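Local coordinates for haloacid dehalogenase domain protein hydrolase (Planctomyces limnophilus, PDB 4OVY), which is a putative phosphatase of the haloacid dehalogenase superfamily, probably a metal-dependent hydrolase, and carries a calcium ion in its metal site, at residues I290-D293 with D297-V300; P5-S10 with R14-Y19; D44-C49 with L255-T260. All blocks are in the same frame, centred on the assembly; numbering follows the deposited sequence.

Overall arrangement
Along the chain contact 2 comes first, at the N-terminus, and contact 1 last, near the C-terminus; contact 3 ties residues 44-49 to the much later strand 253-260. Strand 290-293 of contact 1 runs parallel to strand 253-260 of contact 3 in the same mixed sheet, and the centres of these contacts lie about 10 Å apart. Contact 2 is centred about 9 Å from contact 1 and about 16 Å from contact 3, with the N-terminal loop pairing with residues 297-300 and Ile-16 of helix 11-24 packing on Leu-255. Segments near the two chain ends thus meet beside the sheet, while contact 3 holds the calcium-binding loop against a strand of that sheet.

Contact 1: residues I290-D293 with D297-V300; sequences IVID and DWKV
Asp-297 reaches back to the end of strand 290-293 and binds it at two points. Asp-297 OD2 accepts the backbone N of Asp-293 at 2.9 Å, and the N of Asp-297 donates to Asp-293 O at 2.7 Å. The second of these is the i+4 to i backbone bond of the short helix 294-297, running from the N-cap residue Asp-293, where the parallel strand 290-293 of the mixed sheet passes straight into that helix. The amide of Asp-293 meets Asp-297 OD2 from well above the carboxylate plane, 58° out of it. With CG anti to the carbonyl carbon, a chi1 of -62° places the carboxylate alongside the backbone N of Asp-297, facing the last residue of the strand. Water 1 adds a third link, donating to Asp-297 OD2 at 2.7 Å and to Val-291 O, so that this oxygen receives both a backbone amide and a water. Without this carboxylate, as with an alanine here, the amide of Asp-293 is likely to lose its acceptor and water 1 one of its two anchors. Next to this polar grip, Ile-292 CG2 approaches the indole of Trp-298 obliquely, displaced toward the rim of the ring, and comes within 3.6 Å of Trp-298 NE1. Ile-292, buried on the strand, also touches Val-257 and Trp-7. The chain leaves the helix at Trp-298, whose indole packs on Val-257 as well and meets Trp-7 edge-to-face. The charged oxygens of the two acids do not touch, Asp-293 OD2 and Asp-297 OD1 being 5.3 Å apart, which probably limits repulsion. The carboxylate of Asp-293 turns to other partners: its OD1 caps the N of Arg-296 and is hydrogen-bonded to Thr-260 OG1 on the neighbouring strand 253-260.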
loop_
_atom_site.group_PDB
_atom_site.type_symbol
_atom_site.label_atom_id
_atom_site.label_comp_id
_atom_site.label_asym_id
_atom_site.label_seq_id
_atom_site.Cartn_x
_atom_site.Cartn_y
_atom_site.Cartn_z
ATOM N N ILE A 290 -23.460 -3.784 12.925
ATOM C CA ILE A 290 -23.643 -3.987 14.357
ATOM C C ILE A 290 -23.077 -2.788 15.098
ATOM O O ILE A 290 -21.908 -2.434 14.933
ATOM C CB ILE A 290 -22.950 -5.273 14.844
ATOM C CG1 ILE A 290 -23.385 -6.484 13.997
ATOM C CG2 ILE A 290 -23.235 -5.501 16.325
ATOM C CD1 ILE A 290 -24.865 -6.788 14.030
ATOM N N VAL A 291 -23.917 -2.170 15.916
ATOM C CA VAL A 291 -23.548 -0.966 16.634
ATOM C C VAL A 291 -23.011 -1.322 18.020
ATOM O O VAL A 291 -23.660 -2.031 18.785
ATOM C CB VAL A 291 -24.746 -0.009 16.757
ATOM C CG1 VAL A 291 -24.354 1.249 17.523
ATOM C CG2 VAL A 291 -25.269 0.341 15.365
ATOM N N ILE A 292 -21.821 -0.815 18.321
ATOM C CA ILE A 292 -21.216 -0.933 19.639
ATOM C C ILE A 292 -21.654 0.262 20.492
ATOM O O ILE A 292 -21.341 1.413 20.169
ATOM C CB ILE A 292 -19.680 -0.945 19.527
ATOM C CG1 ILE A 292 -19.205 -2.115 18.662
ATOM C CG2 ILE A 292 -19.029 -0.994 20.901
ATOM C CD1 ILE A 292 -17.841 -1.894 18.043
ATOM N N ASP A 293 -22.387 -0.019 21.570
ATOM C CA ASP A 293 -22.801 0.997 22.546
ATOM C C ASP A 293 -21.695 1.121 23.596
ATOM O O ASP A 293 -21.583 0.271 24.478
ATOM C CB ASP A 293 -24.124 0.558 23.187
ATOM C CG ASP A 293 -24.700 1.579 24.164
ATOM O OD1 ASP A 293 -23.954 2.351 24.793
ATOM O OD2 ASP A 293 -25.935 1.583 24.321
ATOM N N ASP A 297 -21.472 -1.522 26.513
ATOM C CA ASP A 297 -20.797 -2.719 25.980
ATOM C C ASP A 297 -19.343 -2.881 26.413
ATOM O O ASP A 297 -18.781 -3.962 26.256
ATOM C CB ASP A 297 -20.860 -2.745 24.445
ATOM C CG ASP A 297 -22.293 -2.804 23.908
ATOM O OD1 ASP A 297 -23.242 -3.008 24.700
ATOM O OD2 ASP A 297 -22.463 -2.650 22.683
ATOM N N TRP A 298 -18.737 -1.816 26.932
ATOM C CA TRP A 298 -17.315 -1.817 27.268
ATOM C C TRP A 298 -17.103 -1.624 28.769
ATOM O O TRP A 298 -17.581 -0.644 29.351
ATOM C CB TRP A 298 -16.583 -0.709 26.484
ATOM C CG TRP A 298 -16.377 -1.006 25.019
ATOM C CD1 TRP A 298 -16.686 -2.165 24.355
ATOM C CD2 TRP A 298 -15.754 -0.152 24.050
ATOM N NE1 TRP A 298 -16.321 -2.072 23.042
ATOM C CE2 TRP A 298 -15.741 -0.852 22.824
ATOM C CE3 TRP A 298 -15.204 1.130 24.100
ATOM C CZ2 TRP A 298 -15.208 -0.307 21.652
ATOM C CZ3 TRP A 298 -14.672 1.677 22.930
ATOM C CH2 TRP A 298 -14.681 0.957 21.726
ATOM N N LYS A 299 -16.369 -2.557 29.379
ATOM C CA LYS A 299 -16.147 -2.573 30.827
ATOM C C LYS A 299 -15.205 -1.456 31.251
ATOM O O LYS A 299 -15.312 -0.931 32.357
ATOM C CB LYS A 299 -15.547 -3.911 31.273
ATOM C CG LYS A 299 -16.443 -5.128 31.079
ATOM C CD LYS A 299 -15.779 -6.362 31.699
ATOM C CE LYS A 299 -16.336 -7.668 31.165
ATOM N NZ LYS A 299 -17.685 -7.942 31.711
ATOM N N VAL A 300 -14.266 -1.134 30.367
ATOM C CA VAL A 300 -13.358 -0.004 30.533
ATOM C C VAL A 300 -13.210 0.668 29.178
ATOM O O VAL A 300 -13.468 0.047 28.154
ATOM C CB VAL A 300 -11.964 -0.437 31.070
ATOM C CG1 VAL A 300 -12.106 -1.119 32.420
ATOM C CG2 VAL A 300 -11.238 -1.354 30.092
HETATM O O HOH W 1 -23.597 -4.164 20.823
#

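Contact 2: residues P5-S10 with R14-Y19; sequences PSWNDS and RAILEY. With EDO (1,2-ethanediol), chain G.
Asp-9 turns its CG anti to the backbone N, while Arg-14 starts with CG anti to its carbonyl carbon and bends at chi3 (-70°), folding its guanidinium back toward the loop that precedes its helix. The two charged groups meet in a salt bridge, Arg-14 NH1 donating to Asp-9 OD1 at 2.8 Å. The carboxylate lies near the guanidinium plane, at its edge, yet the two planes stand 84° apart and NH1 reaches OD1 from above the carboxylate. This is a one-armed, crossed pairing rather than a flat, two-pronged one, with an N-H...O angle of 141°. NH1 is also hydrogen-bonded to a bound citric acid, probably from the crystallisation liquor and probably ionised. The bend in the arginine also lays one face of its guanidinium over Ser-10 O, which sits 3.3 Å above the plane and close to its centre. The same carbonyl oxygen accepts the backbone N of Arg-14 at 3.0 Å, a nearly straight bond and the first i to i+4 link of helix 11-24. Ser-10 is the N-cap of this helix, its OG accepting the N of Arg-13, so the contact is a helix N-terminus folded against its own lead-in loop. Deeper in the fold the loop and helix meet again through apolar groups. The tip of Ile-16, CD1, touches the six-membered ring of Trp-7 at CH2, 3.8 Å away, the two side chains crossing at about a right angle. Ile-16 also packs on Leu-255 of strand 253-260 and on Leu-146 of helix 141-152. Trp-7 is fixed from its other end, NE1 donating to Pro-142 O.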
loop_
_atom_site.group_PDB
_atom_site.type_symbol
_atom_site.label_atom_id
_atom_site.label_comp_id
_atom_site.label_asym_id
_atom_site.label_seq_id
_atom_site.Cartn_x
_atom_site.Cartn_y
_atom_site.Cartn_z
ATOM N N PRO A 5 -11.757 -9.569 26.970
ATOM C CA PRO A 5 -12.142 -9.471 28.388
ATOM C C PRO A 5 -12.811 -8.158 28.803
ATOM O O PRO A 5 -13.564 -8.144 29.775
ATOM C CB PRO A 5 -10.814 -9.654 29.136
ATOM C CG PRO A 5 -9.755 -9.351 28.140
ATOM C CD PRO A 5 -10.303 -9.747 26.806
ATOM N N SER A 6 -12.538 -7.072 28.085
ATOM C CA SER A 6 -13.155 -5.773 28.384
ATOM C C SER A 6 -14.510 -5.577 27.696
ATOM O O SER A 6 -15.108 -4.508 27.818
ATOM C CB SER A 6 -12.211 -4.624 27.995
ATOM O OG SER A 6 -11.056 -4.640 28.809
ATOM N N TRP A 7 -14.990 -6.600 26.983
ATOM C CA TRP A 7 -16.283 -6.544 26.311
ATOM C C TRP A 7 -17.330 -7.320 27.097
ATOM O O TRP A 7 -17.160 -8.514 27.337
ATOM C CB TRP A 7 -16.192 -7.145 24.907
ATOM C CG TRP A 7 -15.279 -6.417 23.948
ATOM C CD1 TRP A 7 -13.921 -6.288 24.037
ATOM C CD2 TRP A 7 -15.665 -5.747 22.744
ATOM N NE1 TRP A 7 -13.439 -5.577 22.964
ATOM C CE2 TRP A 7 -14.487 -5.232 22.154
ATOM C CE3 TRP A 7 -16.890 -5.532 22.102
ATOM C CZ2 TRP A 7 -14.501 -4.510 20.957
ATOM C CZ3 TRP A 7 -16.901 -4.819 20.906
ATOM C CH2 TRP A 7 -15.714 -4.317 20.349
ATOM N N ASN A 8 -18.411 -6.637 27.481
ATOM C CA ASN A 8 -19.592 -7.274 28.077
ATOM C C ASN A 8 -20.310 -8.121 27.036
ATOM O O ASN A 8 -20.050 -7.992 25.839
ATOM C CB ASN A 8 -20.599 -6.217 28.560
ATOM C CG ASN A 8 -20.105 -5.424 29.744
ATOM O OD1 ASN A 8 -19.452 -5.957 30.645
ATOM N ND2 ASN A 8 -20.434 -4.142 29.762
ATOM N N ASP A 9 -21.247 -8.956 27.483
ATOM C CA ASP A 9 -22.119 -9.636 26.548
ATOM C C ASP A 9 -22.950 -8.554 25.856
ATOM O O ASP A 9 -23.515 -7.693 26.514
ATOM C CB ASP A 9 -23.022 -10.650 27.248
ATOM C CG ASP A 9 -23.822 -11.504 26.265
ATOM O OD1 ASP A 9 -23.450 -11.611 25.069
ATOM O OD2 ASP A 9 -24.838 -12.071 26.690
ATOM N N SER A 10 -22.979 -8.593 24.530
ATOM C CA SER A 10 -23.662 -7.593 23.732
ATOM C C SER A 10 -23.842 -8.123 22.319
ATOM O O SER A 10 -23.217 -9.107 21.947
ATOM C CB SER A 10 -22.836 -6.302 23.681
ATOM O OG SER A 10 -21.663 -6.460 22.891
ATOM N N ARG A 14 -21.081 -10.788 20.583
ATOM C CA ARG A 14 -21.617 -12.025 20.004
ATOM C C ARG A 14 -21.295 -12.127 18.520
ATOM O O ARG A 14 -20.845 -13.171 18.047
ATOM C CB ARG A 14 -23.125 -12.138 20.231
ATOM C CG ARG A 14 -23.497 -12.380 21.685
ATOM C CD ARG A 14 -24.957 -12.760 21.857
ATOM N NE ARG A 14 -25.871 -11.655 21.586
ATOM C CZ ARG A 14 -26.202 -10.692 22.447
ATOM N NH1 ARG A 14 -25.691 -10.655 23.676
ATOM N NH2 ARG A 14 -27.060 -9.751 22.069
ATOM N N ALA A 15 -21.513 -11.034 17.794
ATOM C CA ALA A 15 -21.248 -10.992 16.357
ATOM C C ALA A 15 -19.772 -11.199 16.031
ATOM O O ALA A 15 -19.442 -11.927 15.099
ATOM C CB ALA A 15 -21.724 -9.672 15.771
ATOM N N ILE A 16 -18.889 -10.553 16.790
ATOM C CA ILE A 16 -17.458 -10.655 16.546
ATOM C C ILE A 16 -16.979 -12.086 16.768
ATOM O O ILE A 16 -16.330 -12.661 15.895
ATOM C CB ILE A 16 -16.648 -9.677 17.420
ATOM C CG1 ILE A 16 -16.898 -8.241 16.955
ATOM C CG2 ILE A 16 -15.159 -10.000 17.347
ATOM C CD1 ILE A 16 -16.444 -7.193 17.943
ATOM N N LEU A 17 -17.321 -12.659 17.920
ATOM C CA LEU A 17 -16.864 -14.011 18.254
ATOM C C LEU A 17 -17.400 -15.042 17.261
ATOM O O LEU A 17 -16.653 -15.900 16.800
ATOM C CB LEU A 17 -17.255 -14.381 19.689
ATOM C CG LEU A 17 -16.595 -13.557 20.801
ATOM C CD1 LEU A 17 -17.250 -13.869 22.137
ATOM C CD2 LEU A 17 -15.090 -13.789 20.871
ATOM N N GLU A 18 -18.688 -14.936 16.928
ATOM C CA GLU A 18 -19.349 -15.850 15.989
ATOM C C GLU A 18 -18.720 -15.771 14.596
ATOM O O GLU A 18 -18.419 -16.795 13.969
ATOM C CB GLU A 18 -20.848 -15.518 15.905
ATOM C CG GLU A 18 -21.693 -16.471 15.065
ATOM C CD GLU A 18 -23.183 -16.389 15.404
ATOM O OE1 GLU A 18 -23.702 -15.251 15.524
ATOM O OE2 GLU A 18 -23.839 -17.458 15.559
ATOM N N TYR A 19 -18.528 -14.550 14.119
ATOM C CA TYR A 19 -17.989 -14.334 12.784
ATOM C C TYR A 19 -16.546 -14.822 12.671
ATOM O O TYR A 19 -16.197 -15.535 11.725
ATOM C CB TYR A 19 -18.079 -12.854 12.419
ATOM C CG TYR A 19 -17.669 -12.566 11.000
ATOM C CD1 TYR A 19 -18.514 -12.886 9.944
ATOM C CD2 TYR A 19 -16.447 -11.969 10.712
ATOM C CE1 TYR A 19 -18.155 -12.619 8.634
ATOM C CE2 TYR A 19 -16.075 -11.694 9.397
ATOM C CZ TYR A 19 -16.931 -12.027 8.364
ATOM O OH TYR A 19 -16.578 -11.768 7.061
HETATM C C1 EDO G . -20.455 -0.320 31.821
HETATM O O1 EDO G . -21.303 -1.182 31.058
HETATM C C2 EDO G . -19.399 -1.134 32.563
HETATM O O2 EDO G . -19.480 -2.516 32.194
#

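Contact 3: residues D44-C49 with L255-T260; sequences DGTLWC and LIVHHT. With CA (calcium ion), chain J; EDO (1,2-ethanediol), chain H.
His-259 extends its ring toward Gly-45 and donates from NE2 to the glycine carbonyl oxygen at 2.7 Å. The acceptor belongs to the loop after strand 38-41, where Asp-42, Asp-44 and Thr-46 match the DxDx(T/V) signature of HAD hydrolases, while the histidine stands on strand 253-260 of the mixed sheet. The bond is in plane for both partners: the oxygen lies nearly in the imidazole plane, and NE2 sits on a lone pair in the carbonyl plane. The ring is set by CG anti to the carbonyl carbon (chi1 -65°) and is held from behind, hydrogen-bonded through ND1 to Glu-265 OE2, while Tyr-268 stacks on it. Two residues earlier, Val-257 directs its side chain toward the same loop. Its chi1 of -180° splits the methyls between neighbouring carbonyls, CG1 lying 3.9 Å from Gly-45 O and CG2 4.0 Å from Thr-46 O. Thr-46 O is buried here without a polar partner, whereas its OG1 is bound to Asn-234 OD1, a ligand of the calcium ion. Gly-45 adopts a positive phi (80°) at the turn between the metal-binding Asp-44 and Thr-46. Asp-44 binds the calcium through its backbone O, with Asp-42, Asn-234 and waters 2 and 3 as further ligands. Its side chain points elsewhere, and a bound 1,2-ethanediol, probably from the crystallisation liquor, donates to OD2. The other carboxylate oxygen, Asp-44 OD1, uses its anti lone pair to accept Trp-48 NE1 at 2.8 Å, close to the indole plane.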
loop_
_atom_site.group_PDB
_atom_site.type_symbol
_atom_site.label_atom_id
_atom_site.label_comp_id
_atom_site.label_asym_id
_atom_site.label_seq_id
_atom_site.Cartn_x
_atom_site.Cartn_y
_atom_site.Cartn_z
ATOM N N ASP A 44 -9.512 7.758 14.065
ATOM C CA ASP A 44 -10.205 8.777 14.868
ATOM C C ASP A 44 -11.622 8.312 15.211
ATOM O O ASP A 44 -12.399 8.029 14.320
ATOM C CB ASP A 44 -10.302 10.099 14.101
ATOM C CG ASP A 44 -8.949 10.720 13.794
ATOM O OD1 ASP A 44 -7.974 10.515 14.550
ATOM O OD2 ASP A 44 -8.871 11.442 12.782
ATOM N N GLY A 45 -11.942 8.220 16.498
ATOM C CA GLY A 45 -13.287 7.870 16.945
ATOM C C GLY A 45 -13.605 6.385 16.914
ATOM O O GLY A 45 -14.677 5.973 17.355
ATOM N N THR A 46 -12.681 5.585 16.380
ATOM C CA THR A 46 -12.863 4.146 16.260
ATOM C C THR A 46 -11.843 3.414 17.145
ATOM O O THR A 46 -12.220 2.526 17.908
ATOM C CB THR A 46 -12.745 3.714 14.789
ATOM O OG1 THR A 46 -13.860 4.240 14.054
ATOM C CG2 THR A 46 -12.732 2.197 14.650
ATOM N N LEU A 47 -10.568 3.786 17.029
ATOM C CA LEU A 47 -9.488 3.227 17.850
ATOM C C LEU A 47 -9.061 4.154 18.990
ATOM O O LEU A 47 -8.493 3.696 19.985
ATOM C CB LEU A 47 -8.268 2.920 16.978
ATOM C CG LEU A 47 -8.433 1.844 15.902
ATOM C CD1 LEU A 47 -7.148 1.641 15.116
ATOM C CD2 LEU A 47 -8.875 0.522 16.523
ATOM N N TRP A 48 -9.291 5.456 18.834
ATOM C CA TRP A 48 -8.924 6.426 19.856
ATOM C C TRP A 48 -9.816 7.662 19.816
ATOM O O TRP A 48 -10.627 7.828 18.907
ATOM C CB TRP A 48 -7.439 6.797 19.743
ATOM C CG TRP A 48 -7.054 7.719 18.620
ATOM C CD1 TRP A 48 -7.770 8.007 17.490
ATOM C CD2 TRP A 48 -5.823 8.448 18.507
ATOM N NE1 TRP A 48 -7.068 8.879 16.697
ATOM C CE2 TRP A 48 -5.869 9.160 17.294
ATOM C CE3 TRP A 48 -4.686 8.562 19.312
ATOM C CZ2 TRP A 48 -4.830 9.977 16.874
ATOM C CZ3 TRP A 48 -3.653 9.381 18.889
ATOM C CH2 TRP A 48 -3.734 10.080 17.687
ATOM N N CYS A 49 -9.638 8.530 20.799
ATOM C CA CYS A 49 -10.515 9.668 21.010
ATOM C C CYS A 49 -10.332 10.774 19.958
ATOM O O CYS A 49 -9.208 11.080 19.574
ATOM C CB CYS A 49 -10.240 10.214 22.404
ATOM S SG CYS A 49 -11.371 11.497 22.926
ATOM N N LEU A 255 -19.012 -3.078 11.754
ATOM C CA LEU A 255 -19.402 -2.546 13.051
ATOM C C LEU A 255 -19.190 -1.047 13.132
ATOM O O LEU A 255 -18.318 -0.486 12.461
ATOM C CB LEU A 255 -18.639 -3.242 14.182
ATOM C CG LEU A 255 -18.918 -4.751 14.272
ATOM C CD1 LEU A 255 -17.688 -5.531 13.848
ATOM C CD2 LEU A 255 -19.333 -5.160 15.678
ATOM N N ILE A 256 -19.998 -0.419 13.976
ATOM C CA ILE A 256 -19.938 1.014 14.215
ATOM C C ILE A 256 -19.744 1.277 15.710
ATOM O O ILE A 256 -20.501 0.778 16.540
ATOM C CB ILE A 256 -21.235 1.705 13.750
ATOM C CG1 ILE A 256 -21.361 1.615 12.228
ATOM C CG2 ILE A 256 -21.264 3.160 14.218
ATOM C CD1 ILE A 256 -22.726 2.005 11.708
ATOM N N VAL A 257 -18.737 2.073 16.040
ATOM C CA VAL A 257 -18.519 2.509 17.415
ATOM C C VAL A 257 -19.394 3.737 17.675
ATOM O O VAL A 257 -19.162 4.809 17.094
ATOM C CB VAL A 257 -17.037 2.854 17.683
ATOM C CG1 VAL A 257 -16.835 3.303 19.125
ATOM C CG2 VAL A 257 -16.136 1.676 17.350
ATOM N N HIS A 258 -20.396 3.564 18.540
ATOM C CA HIS A 258 -21.335 4.613 18.902
ATOM C C HIS A 258 -20.939 5.240 20.234
ATOM O O HIS A 258 -20.900 4.572 21.276
ATOM C CB HIS A 258 -22.760 4.041 18.966
ATOM C CG HIS A 258 -23.842 5.078 19.043
ATOM N ND1 HIS A 258 -25.145 4.767 19.374
ATOM C CD2 HIS A 258 -23.816 6.416 18.840
ATOM C CE1 HIS A 258 -25.877 5.867 19.363
ATOM N NE2 HIS A 258 -25.094 6.883 19.044
ATOM N N HIS A 259 -20.644 6.531 20.193
ATOM C CA HIS A 259 -20.185 7.261 21.373
ATOM C C HIS A 259 -21.356 7.731 22.218
ATOM O O HIS A 259 -21.908 8.816 22.004
ATOM C CB HIS A 259 -19.313 8.427 20.939
ATOM C CG HIS A 259 -18.043 7.993 20.285
ATOM N ND1 HIS A 259 -16.827 8.018 20.930
ATOM C CD2 HIS A 259 -17.809 7.463 19.062
ATOM C CE1 HIS A 259 -15.892 7.556 20.120
ATOM N NE2 HIS A 259 -16.462 7.208 18.981
ATOM N N THR A 260 -21.718 6.891 23.183
ATOM C CA THR A 260 -22.890 7.086 24.024
ATOM C C THR A 260 -22.536 7.397 25.482
ATOM O O THR A 260 -23.437 7.599 26.303
ATOM C CB THR A 260 -23.737 5.804 24.024
ATOM O OG1 THR A 260 -22.897 4.683 24.342
ATOM C CG2 THR A 260 -24.391 5.591 22.658
HETATM CA CA CA J . -13.878 8.385 12.384
HETATM C C1 EDO H . -9.915 12.774 10.196
HETATM O O1 EDO H . -10.389 11.521 10.716
HETATM C C2 EDO H . -10.920 13.347 9.204
HETATM O O2 EDO H . -11.428 12.305 8.362
HETATM O O HOH W 2 -14.681 8.344 9.684
HETATM O O HOH W 3 -14.199 10.441 12.556
#